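Local coordinates for acyl carrier protein (Leishmania major, PDB 5ZWS), which probably carries growing acyl chains on a phosphopantetheine arm during fatty acid biosynthesis, captured here in its apo form, at residues Q52-D57 and E74-N79. Residues are numbered along the deposited sequence; the frame is centred on the assembly and turned at random.
Sequences QEFILD and EYIAQN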
loop_
_atom_site.group_PDB
_atom_site.type_symbol
_atom_site.label_atom_id
_atom_site.label_comp_id
_atom_site.label_asym_id
_atom_site.label_seq_id
_atom_site.Cartn_x
_atom_site.Cartn_y
_atom_site.Cartn_z
ATOM N N GLN A 52 5.232 8.998 11.681
ATOM C CA GLN A 52 5.273 7.689 12.325
ATOM C C GLN A 52 4.843 6.589 11.364
ATOM O O GLN A 52 5.485 5.537 11.276
ATOM C CB GLN A 52 4.372 7.686 13.560
ATOM C CG GLN A 52 4.884 8.502 14.730
ATOM C CD GLN A 52 3.903 8.521 15.883
ATOM O OE1 GLN A 52 2.723 8.817 15.703
ATOM N NE2 GLN A 52 4.382 8.187 17.073
ATOM N N GLU A 53 3.756 6.825 10.625
ATOM C CA GLU A 53 3.179 5.782 9.783
ATOM C C GLU A 53 4.170 5.294 8.730
ATOM O O GLU A 53 4.266 4.089 8.471
ATOM C CB GLU A 53 1.899 6.297 9.124
ATOM C CG GLU A 53 1.224 5.299 8.195
ATOM C CD GLU A 53 0.772 4.041 8.913
ATOM O OE1 GLU A 53 0.641 2.996 8.246
ATOM O OE2 GLU A 53 0.556 4.093 10.143
ATOM N N PHE A 54 4.920 6.211 8.121
ATOM C CA PHE A 54 5.832 5.868 7.039
ATOM C C PHE A 54 7.294 5.872 7.474
ATOM O O PHE A 54 8.181 5.800 6.617
ATOM C CB PHE A 54 5.619 6.822 5.859
ATOM C CG PHE A 54 4.205 6.828 5.342
ATOM C CD1 PHE A 54 3.791 5.897 4.400
ATOM C CD2 PHE A 54 3.286 7.755 5.805
ATOM C CE1 PHE A 54 2.486 5.896 3.927
ATOM C CE2 PHE A 54 1.982 7.761 5.338
ATOM C CZ PHE A 54 1.582 6.828 4.395
ATOM N N ILE A 55 7.557 5.929 8.786
ATOM C CA ILE A 55 8.898 5.995 9.366
ATOM C C ILE A 55 9.740 6.962 8.547
ATOM O O ILE A 55 10.780 6.589 7.993
ATOM C CB ILE A 55 9.555 4.605 9.438
ATOM C CG1 ILE A 55 8.551 3.564 9.927
ATOM C CG2 ILE A 55 10.741 4.627 10.395
ATOM C CD1 ILE A 55 9.168 2.210 10.191
ATOM N N LEU A 56 9.286 8.207 8.457
ATOM C CA LEU A 56 9.845 9.181 7.532
ATOM C C LEU A 56 10.050 10.510 8.238
ATOM O O LEU A 56 9.081 11.146 8.661
ATOM C CB LEU A 56 8.934 9.362 6.316
ATOM C CG LEU A 56 9.575 10.056 5.115
ATOM C CD1 LEU A 56 10.794 9.284 4.638
ATOM C CD2 LEU A 56 8.557 10.214 3.998
ATOM N N ASP A 57 11.306 10.924 8.370
ATOM C CA ASP A 57 11.612 12.252 8.885
ATOM C C ASP A 57 11.341 13.281 7.798
ATOM O O ASP A 57 12.057 13.338 6.792
ATOM C CB ASP A 57 13.063 12.344 9.342
ATOM C CG ASP A 57 13.384 13.686 9.973
ATOM O OD1 ASP A 57 13.186 13.841 11.195
ATOM O OD2 ASP A 57 13.823 14.593 9.232
ATOM N N GLU A 74 0.397 13.271 -1.751
ATOM C CA GLU A 74 1.336 13.634 -2.810
ATOM C C GLU A 74 2.773 13.569 -2.310
ATOM O O GLU A 74 3.639 12.963 -2.952
ATOM C CB GLU A 74 1.033 15.034 -3.354
ATOM C CG GLU A 74 -0.341 15.224 -3.984
ATOM C CD GLU A 74 -0.870 13.979 -4.663
ATOM O OE1 GLU A 74 -1.931 13.478 -4.233
ATOM O OE2 GLU A 74 -0.231 13.504 -5.626
ATOM N N TYR A 75 3.045 14.180 -1.153
ATOM C CA TYR A 75 4.409 14.209 -0.635
ATOM C C TYR A 75 4.920 12.804 -0.337
ATOM O O TYR A 75 6.047 12.451 -0.708
ATOM C CB TYR A 75 4.480 15.084 0.618
ATOM C CG TYR A 75 5.839 15.058 1.275
ATOM C CD1 TYR A 75 6.858 15.893 0.836
ATOM C CD2 TYR A 75 6.110 14.189 2.325
ATOM C CE1 TYR A 75 8.106 15.867 1.425
ATOM C CE2 TYR A 75 7.357 14.153 2.916
ATOM C CZ TYR A 75 8.350 14.997 2.463
ATOM O OH TYR A 75 9.594 14.971 3.050
ATOM N N ILE A 76 4.103 11.980 0.321
ATOM C CA ILE A 76 4.567 10.653 0.718
ATOM C C ILE A 76 4.748 9.758 -0.503
ATOM O O ILE A 76 5.768 9.073 -0.642
ATOM C CB ILE A 76 3.605 10.023 1.741
ATOM C CG1 ILE A 76 3.599 10.829 3.042
ATOM C CG2 ILE A 76 4.001 8.579 2.014
ATOM C CD1 ILE A 76 4.921 10.801 3.789
ATOM N N ALA A 77 3.767 9.749 -1.409
ATOM C CA ALA A 77 3.833 8.843 -2.551
ATOM C C ALA A 77 4.994 9.169 -3.483
ATOM O O ALA A 77 5.392 8.312 -4.281
ATOM C CB ALA A 77 2.515 8.865 -3.327
ATOM N N GLN A 78 5.548 10.377 -3.396
ATOM C CA GLN A 78 6.697 10.777 -4.196
ATOM C C GLN A 78 8.011 10.691 -3.431
ATOM O O GLN A 78 9.066 10.977 -4.004
ATOM C CB GLN A 78 6.505 12.202 -4.726
ATOM C CG GLN A 78 5.262 12.386 -5.579
ATOM C CD GLN A 78 5.197 11.409 -6.735
ATOM O OE1 GLN A 78 4.395 10.474 -6.726
ATOM N NE2 GLN A 78 6.038 11.624 -7.742
ATOM N N ASN A 79 7.975 10.316 -2.155
ATOM C CA ASN A 79 9.190 10.158 -1.374
ATOM C C ASN A 79 9.569 8.686 -1.374
ATOM O O ASN A 79 8.886 7.882 -0.720
ATOM C CB ASN A 79 8.981 10.663 0.054
ATOM C CG ASN A 79 10.284 10.817 0.820
ATOM O OD1 ASN A 79 11.215 10.027 0.661
ATOM N ND2 ASN A 79 10.356 11.852 1.651
#
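With chi1 of -65°, Ile-76 sends its branches two ways: CG2 lies opposite the backbone N and reaches the Phe-54 ring, while the CG1 arm runs past the ring's CD2 side and ends with CD1 against Leu-56. Phe-54, its CG anti to its own carbonyl carbon (chi1 -57°), presents one ring face to CG2. That methyl of Ile-76 sits 3.5 Å from the centroid of the Phe-54 ring, only 9° off the normal, a well-centred CH-pi contact; CG of Glu-53 covers the opposite face, displaced toward its rim. CD2 of Leu-56 makes that residue's nearest approach to three neighbours. It meets CD1 of Ile-76 at 3.7 Å, approaches the Tyr-75 ring obliquely, and lies 3.4 Å from ND2 of Asn-79, whose side chain comes from the opposite direction. This last touch is van der Waals, since a methyl cannot accept the N-H; OD1 is separately hydrogen-bonded to Met-81 N. Val-11 of helix 3-17 also packs on Phe-54, and Val-7 on Ile-76. Helix 40-53 closes in a Schellman motif, Ile-55 N reaching Gln-52 O with Ile-55 at positive phi as C-prime, and the turn delivers Phe-54 and Leu-56 to helix 69-77, an apolar join within the helical bundle of the acyl carrier protein fold.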